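Local coordinates for protein M32 carboxypeptidase (PDB 7A03) that probably removes residues one at a time from the C-terminal end of peptides as a metal-dependent carboxypeptidase of the M32 family, at residues A[309-312]-A[313-317]; A[333-336]-A[337-341]. One frame throughout, in Å; residues are numbered along the deposited sequence.

Interaction 1. Residues A[309-312]-A[313-317]; sequences RSLN and FWKFQ
Ser310 OG takes the backbone N-H of Phe313 at 3.2 Å (N-H...O 164°), the N-cap bond that starts helix 311-324. The hydroxyl sits between its own backbone N and carbonyl carbon (chi1 77°), which turns it over the first helical turn, where it also lies 3.4 Å from Phe313 CB. Ser310 OG has a second hydrogen-bond partner in Val307 O, and so links the end of helix 293-307 to the first turn of the next helix. With an alanine in place of this serine, the N-H of Phe313 would probably lose its capping acceptor and Val307 O its hydroxyl partner, so that the first turn could fray.

Backbone bonds continue the turn: Trp314 N donates to Ser310 O, and Lys315 N to Leu311 O at 2.9 Å. Ser310 O also lies at the edge of the indole, close to its plane, 3.2 Å from Trp314 CD1, while Trp314 NE1 bonds to Gly308 O; the indole edge thus follows the chain leading into the helix. On one face of the indole rests Phe313 CD2, 3.5 Å above the plane and offset toward the rim. Arg309 leads away from the turn, bonding through NE to Asn305 OD1, in a salt bridge to Glu304 and a cation-pi contact with Trp263.

Three side chains meet about one turn apart. Lys315, extended beyond CG, passes obliquely over Leu311, with CE 3.9 Å from Leu311 CG. Asn312 runs alongside the lysine in the same direction, and Lys315 NZ gives a weak hydrogen bond to Asn312 OD1 at 3.2 Å.

Interaction 2. Residues A[333-336]-A[337-341]; sequences SLQE and FYKAI
Gln335 folds back at chi2 (-59°), and its amide comes alongside Tyr338 and Lys339, both pointing the same way as the glutamine. Tyr338, with CG opposite its backbone N (chi1 170°), offers a ring edge: Gln335 OE1 lies near the ring plane, 3.9 Å from Tyr338 CD2, with amide and ring planes 81° apart. Lys339 bends at chi2 as well and lays its methylene chain beside the same amide, CE being 3.6 Å from Gln335 OE1. Lys339 NZ goes past the glutamine to a hydrogen bond with Gly500 O, at the C-terminus.

At the start of helix 334-341, Ser333 and Glu336 form a capping box. Glu336 N donates to Ser333 OG at 3.1 Å, and in return Ser333 N donates to Glu336 OE1 at 2.8 Å in an almost straight bond, using the anti lone pair of that oxygen. Arg198 forms a salt bridge to the same OE1, which would probably stabilise the carboxylate as an anion while the box fixes its position.

Successive i to i+4 backbone bonds carry the helix on, from Phe337 N to Ser333 O at 3.0 Å through Ala340 N to Glu336 O. The buried side holds Phe337, with Ile341 CG2 lying 3.8 Å above one ring face, offset toward the rim; Trp263 of helix 258-277 touches both side chains.

How the interactions relate
Interaction 1 precedes interaction 2 along the chain, their centres about 10 Å apart. Interaction 1 is the N-cap and opening turns of helix 311-324; interaction 2 takes in the N-cap and length of the short helix 334-341, with helix 326-329 between them in sequence. The two helices pack together: Trp314 meets Phe337 edge-to-face, its NE1 3.5 Å from Ile341 CD1. Arg309 NH1 probably bonds to Ile341 O at 3.0 Å, joining the residue before the N-cap of helix 311-324 to the last residues of helix 334-341. Both Arg309 and helix 334-341 meet Trp263 on helix 258-277, whose HExxH sequence is consistent with a metallopeptidase site, no metal being bound to it here.

Interaction 1. Residues A[309-312]-A[313-317]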
ATOM      1  N   ARG A 309       8.115  15.427  -1.007  1.00 12.92           N
ATOM      2  CA  ARG A 309       8.789  15.840  -2.232  1.00 13.62           C
ATOM      3  C   ARG A 309       8.465  17.280  -2.607  1.00 13.51           C
ATOM      4  O   ARG A 309       8.820  17.734  -3.705  1.00 14.04           O
ATOM      5  CB  ARG A 309       8.462  14.871  -3.375  1.00 13.16           C
ATOM      6  CG  ARG A 309       8.982  13.447  -3.128  1.00 12.86           C
ATOM      7  CD  ARG A 309       8.835  12.532  -4.366  1.00 13.77           C
ATOM      8  NE  ARG A 309       9.061  11.147  -3.953  1.00 12.64           N
ATOM      9  CZ  ARG A 309      10.252  10.537  -3.917  1.00 12.54           C
ATOM     10  NH1 ARG A 309      11.352  11.156  -4.337  1.00 15.58           N
ATOM     11  NH2 ARG A 309      10.332   9.290  -3.477  1.00 13.42           N
ATOM     12  N   SER A 310       7.804  18.008  -1.714  1.00 14.48           N
ATOM     13  CA  SER A 310       7.326  19.351  -2.006  1.00 13.90           C
ATOM     14  C   SER A 310       8.391  20.393  -1.698  1.00 14.08           C
ATOM     15  O   SER A 310       9.275  20.188  -0.856  1.00 14.22           O
ATOM     16  CB  SER A 310       6.069  19.651  -1.196  1.00 14.82           C
ATOM     17  OG  SER A 310       6.390  19.939   0.154  1.00 13.89           O
ATOM     18  N   LEU A 311       8.310  21.514  -2.418  1.00 14.46           N
ATOM     19  CA  LEU A 311       9.260  22.596  -2.201  1.00 14.69           C
ATOM     20  C   LEU A 311       9.143  23.147  -0.785  1.00 18.52           C
ATOM     21  O   LEU A 311      10.162  23.421  -0.136  1.00 17.30           O
ATOM     22  CB  LEU A 311       9.043  23.700  -3.239  1.00 15.13           C
ATOM     23  CG  LEU A 311      10.023  24.868  -3.138  1.00 18.55           C
ATOM     24  CD1 LEU A 311      11.439  24.402  -3.372  1.00 19.17           C
ATOM     25  CD2 LEU A 311       9.645  25.935  -4.149  1.00 22.73           C
ATOM     26  N   ASN A 312       7.912  23.287  -0.277  1.00 15.63           N
ATOM     27  CA  ASN A 312       7.712  23.822   1.069  1.00 17.70           C
ATOM     28  C   ASN A 312       8.408  22.977   2.124  1.00 15.38           C
ATOM     29  O   ASN A 312       9.034  23.514   3.039  1.00 17.33           O
ATOM     30  CB  ASN A 312       6.224  23.927   1.387  1.00 18.21           C
ATOM     31  CG  ASN A 312       5.597  25.168   0.820  1.00 24.48           C
ATOM     32  OD1 ASN A 312       6.284  26.140   0.503  1.00 23.38           O
ATOM     33  ND2 ASN A 312       4.280  25.143   0.673  1.00 25.29           N
ATOM     34  N   PHE A 313       8.303  21.649   2.026  1.00 14.07           N
ATOM     35  CA  PHE A 313       9.009  20.772   2.964  1.00 14.33           C
ATOM     36  C   PHE A 313      10.515  21.037   2.922  1.00 14.14           C
ATOM     37  O   PHE A 313      11.186  21.153   3.964  1.00 14.01           O
ATOM     38  CB  PHE A 313       8.712  19.318   2.577  1.00 13.78           C
ATOM     39  CG  PHE A 313       9.271  18.275   3.518  1.00 12.98           C
ATOM     40  CD1 PHE A 313       8.665  18.020   4.733  1.00 12.83           C
ATOM     41  CD2 PHE A 313      10.376  17.524   3.148  1.00 13.48           C
ATOM     42  CE1 PHE A 313       9.163  17.020   5.593  1.00 14.23           C
ATOM     43  CE2 PHE A 313      10.895  16.546   3.992  1.00 15.86           C
ATOM     44  CZ  PHE A 313      10.285  16.294   5.223  1.00 16.05           C
ATOM     45  N   TRP A 314      11.060  21.145   1.712  1.00 13.82           N
ATOM     46  CA  TRP A 314      12.493  21.300   1.546  1.00 13.91           C
ATOM     47  C   TRP A 314      13.004  22.707   1.858  1.00 14.22           C
ATOM     48  O   TRP A 314      14.190  22.845   2.139  1.00 15.74           O
ATOM     49  CB  TRP A 314      12.965  20.704   0.206  1.00 15.50           C
ATOM     50  CG  TRP A 314      12.860  19.221   0.291  1.00 13.53           C
ATOM     51  CD1 TRP A 314      11.872  18.416  -0.227  1.00 13.83           C
ATOM     52  CD2 TRP A 314      13.715  18.368   1.048  1.00 13.25           C
ATOM     53  NE1 TRP A 314      12.092  17.105   0.134  1.00 13.07           N
ATOM     54  CE2 TRP A 314      13.221  17.046   0.908  1.00 12.97           C
ATOM     55  CE3 TRP A 314      14.866  18.582   1.809  1.00 15.60           C
ATOM     56  CZ2 TRP A 314      13.831  15.953   1.523  1.00 14.44           C
ATOM     57  CZ3 TRP A 314      15.480  17.497   2.406  1.00 18.17           C
ATOM     58  CH2 TRP A 314      14.967  16.196   2.262  1.00 13.22           C
ATOM     59  N   LYS A 315      12.144  23.728   1.899  1.00 14.49           N
ATOM     60  CA  LYS A 315      12.617  25.038   2.339  1.00 15.78           C
ATOM     61  C   LYS A 315      13.205  24.963   3.742  1.00 16.52           C
ATOM     62  O   LYS A 315      14.228  25.589   4.026  1.00 20.27           O
ATOM     63  CB  LYS A 315      11.479  26.045   2.305  1.00 17.12           C
ATOM     64  CG  LYS A 315      11.103  26.487   0.912  1.00 21.11           C
ATOM     65  CD  LYS A 315       9.960  27.485   0.935  1.00 23.19           C
ATOM     66  CE  LYS A 315       9.321  27.640  -0.433  1.00 30.00           C
ATOM     67  NZ  LYS A 315       8.192  28.612  -0.373  1.00 35.03           N
ATOM     68  N   PHE A 316      12.584  24.180   4.623  1.00 15.83           N
ATOM     69  CA  PHE A 316      13.117  23.962   5.959  1.00 19.06           C
ATOM     70  C   PHE A 316      14.135  22.833   5.995  1.00 14.90           C
ATOM     71  O   PHE A 316      15.193  22.965   6.631  1.00 17.82           O
ATOM     72  CB  PHE A 316      11.962  23.670   6.927  1.00 17.91           C
ATOM     73  CG  PHE A 316      12.401  23.345   8.329  1.00 17.57           C
ATOM     74  CD1 PHE A 316      12.647  24.364   9.238  1.00 20.56           C
ATOM     75  CD2 PHE A 316      12.539  22.032   8.750  1.00 16.95           C
ATOM     76  CE1 PHE A 316      13.033  24.081  10.526  1.00 20.00           C
ATOM     77  CE2 PHE A 316      12.939  21.734  10.050  1.00 18.26           C
ATOM     78  CZ  PHE A 316      13.182  22.770  10.941  1.00 20.45           C
ATOM     79  N   GLN A 317      13.852  21.710   5.331  1.00 14.11           N
ATOM     80  CA  GLN A 317      14.730  20.556   5.492  1.00 15.75           C
ATOM     81  C   GLN A 317      16.038  20.664   4.708  1.00 14.22           C
ATOM     82  O   GLN A 317      17.053  20.105   5.136  1.00 16.10           O
ATOM     83  CB  GLN A 317      13.994  19.257   5.158  1.00 17.18           C
ATOM     84  CG  GLN A 317      12.896  18.879   6.152  1.00 14.45           C
ATOM     85  CD  GLN A 317      13.427  18.453   7.521  1.00 12.94           C
ATOM     86  OE1 GLN A 317      14.630  18.225   7.702  1.00 16.34           O
ATOM     87  NE2 GLN A 317      12.525  18.330   8.478  1.00 14.93           N
TER

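Interaction 2. Residues A[333-336]-A[337-341]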
ATOM      1  N   SER A 333      21.980  23.625  -5.142  1.00 19.20           N
ATOM      2  CA  SER A 333      20.983  24.575  -4.651  1.00 17.31           C
ATOM      3  C   SER A 333      19.692  23.868  -4.274  1.00 17.13           C
ATOM      4  O   SER A 333      19.447  22.723  -4.654  1.00 17.70           O
ATOM      5  CB  SER A 333      20.604  25.613  -5.715  1.00 18.26           C
ATOM      6  OG  SER A 333      19.965  25.017  -6.836  1.00 19.49           O
ATOM      7  N   LEU A 334      18.844  24.586  -3.535  1.00 18.46           N
ATOM      8  CA  LEU A 334      17.546  24.027  -3.169  1.00 19.33           C
ATOM      9  C   LEU A 334      16.758  23.609  -4.407  1.00 16.97           C
ATOM     10  O   LEU A 334      16.183  22.514  -4.441  1.00 17.94           O
ATOM     11  CB  LEU A 334      16.752  25.025  -2.322  1.00 19.57           C
ATOM     12  CG  LEU A 334      15.258  24.758  -2.107  1.00 19.34           C
ATOM     13  CD1 LEU A 334      15.039  23.480  -1.349  1.00 18.04           C
ATOM     14  CD2 LEU A 334      14.575  25.957  -1.400  1.00 17.74           C
ATOM     15  N   GLN A 335      16.740  24.460  -5.438  1.00 18.23           N
ATOM     16  CA  GLN A 335      16.011  24.151  -6.667  1.00 16.81           C
ATOM     17  C   GLN A 335      16.575  22.924  -7.374  1.00 18.32           C
ATOM     18  O   GLN A 335      15.812  22.076  -7.859  1.00 19.98           O
ATOM     19  CB  GLN A 335      16.027  25.361  -7.608  1.00 16.89           C
ATOM     20  CG  GLN A 335      14.839  26.277  -7.441  1.00 23.74           C
ATOM     21  CD  GLN A 335      13.525  25.562  -7.688  1.00 23.07           C
ATOM     22  OE1 GLN A 335      13.425  24.713  -8.570  1.00 30.00           O
ATOM     23  NE2 GLN A 335      12.519  25.886  -6.893  1.00 25.08           N
ATOM     24  N   GLU A 336      17.907  22.806  -7.448  1.00 18.62           N
ATOM     25  CA  GLU A 336      18.498  21.619  -8.068  1.00 18.45           C
ATOM     26  C   GLU A 336      18.106  20.352  -7.320  1.00 15.26           C
ATOM     27  O   GLU A 336      17.764  19.333  -7.938  1.00 17.72           O
ATOM     28  CB  GLU A 336      20.017  21.754  -8.127  1.00 19.86           C
ATOM     29  CG  GLU A 336      20.464  22.851  -9.065  1.00 20.23           C
ATOM     30  CD  GLU A 336      21.958  23.105  -9.014  1.00 27.49           C
ATOM     31  OE1 GLU A 336      22.507  23.197  -7.899  1.00 28.91           O
ATOM     32  OE2 GLU A 336      22.582  23.217 -10.090  1.00 31.52           O
ATOM     33  N   PHE A 337      18.153  20.403  -5.987  1.00 16.86           N
ATOM     34  CA  PHE A 337      17.791  19.246  -5.184  1.00 14.57           C
ATOM     35  C   PHE A 337      16.317  18.888  -5.376  1.00 14.45           C
ATOM     36  O   PHE A 337      15.969  17.711  -5.552  1.00 16.65           O
ATOM     37  CB  PHE A 337      18.114  19.531  -3.717  1.00 16.32           C
ATOM     38  CG  PHE A 337      17.863  18.361  -2.818  1.00 14.67           C
ATOM     39  CD1 PHE A 337      18.822  17.368  -2.660  1.00 15.40           C
ATOM     40  CD2 PHE A 337      16.669  18.256  -2.128  1.00 14.97           C
ATOM     41  CE1 PHE A 337      18.588  16.283  -1.833  1.00 14.28           C
ATOM     42  CE2 PHE A 337      16.434  17.172  -1.309  1.00 15.52           C
ATOM     43  CZ  PHE A 337      17.392  16.198  -1.162  1.00 16.37           C
ATOM     44  N   TYR A 338      15.444  19.900  -5.377  1.00 15.99           N
ATOM     45  CA  TYR A 338      14.003  19.691  -5.545  1.00 17.59           C
ATOM     46  C   TYR A 338      13.696  19.043  -6.893  1.00 17.09           C
ATOM     47  O   TYR A 338      12.926  18.066  -6.982  1.00 16.25           O
ATOM     48  CB  TYR A 338      13.316  21.051  -5.406  1.00 18.40           C
ATOM     49  CG  TYR A 338      11.858  21.109  -5.780  1.00 16.01           C
ATOM     50  CD1 TYR A 338      10.902  20.366  -5.091  1.00 15.35           C
ATOM     51  CD2 TYR A 338      11.434  21.921  -6.814  1.00 16.56           C
ATOM     52  CE1 TYR A 338       9.568  20.431  -5.436  1.00 17.44           C
ATOM     53  CE2 TYR A 338      10.102  21.992  -7.162  1.00 19.94           C
ATOM     54  CZ  TYR A 338       9.176  21.244  -6.474  1.00 17.79           C
ATOM     55  OH  TYR A 338       7.844  21.322  -6.825  1.00 19.20           O
ATOM     56  N   LYS A 339      14.335  19.541  -7.947  1.00 16.19           N
ATOM     57  CA  LYS A 339      14.127  18.952  -9.262  1.00 17.67           C
ATOM     58  C   LYS A 339      14.665  17.526  -9.309  1.00 15.94           C
ATOM     59  O   LYS A 339      14.039  16.638  -9.902  1.00 18.20           O
ATOM     60  CB  LYS A 339      14.779  19.827 -10.329  1.00 17.19           C
ATOM     61  CG  LYS A 339      14.085  21.178 -10.518  1.00 21.67           C
ATOM     62  CD  LYS A 339      12.592  20.984 -10.776  1.00 28.51           C
ATOM     63  CE  LYS A 339      11.825  22.301 -10.763  1.00 34.41           C
ATOM     64  NZ  LYS A 339      10.399  22.090 -11.150  1.00 35.09           N
ATOM     65  N   ALA A 340      15.799  17.274  -8.650  1.00 17.58           N
ATOM     66  CA  ALA A 340      16.427  15.960  -8.724  1.00 14.61           C
ATOM     67  C   ALA A 340      15.611  14.898  -7.997  1.00 17.09           C
ATOM     68  O   ALA A 340      15.551  13.740  -8.435  1.00 18.68           O
ATOM     69  CB  ALA A 340      17.823  16.048  -8.119  1.00 17.02           C
ATOM     70  N   ILE A 341      14.999  15.265  -6.867  1.00 14.94           N
ATOM     71  CA  ILE A 341      14.164  14.314  -6.140  1.00 15.66           C
ATOM     72  C   ILE A 341      12.787  14.167  -6.766  1.00 13.68           C
ATOM     73  O   ILE A 341      12.009  13.304  -6.336  1.00 15.03           O
ATOM     74  CB  ILE A 341      14.103  14.613  -4.632  1.00 15.77           C
ATOM     75  CG1 ILE A 341      13.397  15.952  -4.402  1.00 20.04           C
ATOM     76  CG2 ILE A 341      15.513  14.607  -4.047  1.00 17.18           C
ATOM     77  CD1 ILE A 341      12.650  16.044  -3.107  1.00 20.28           C
TER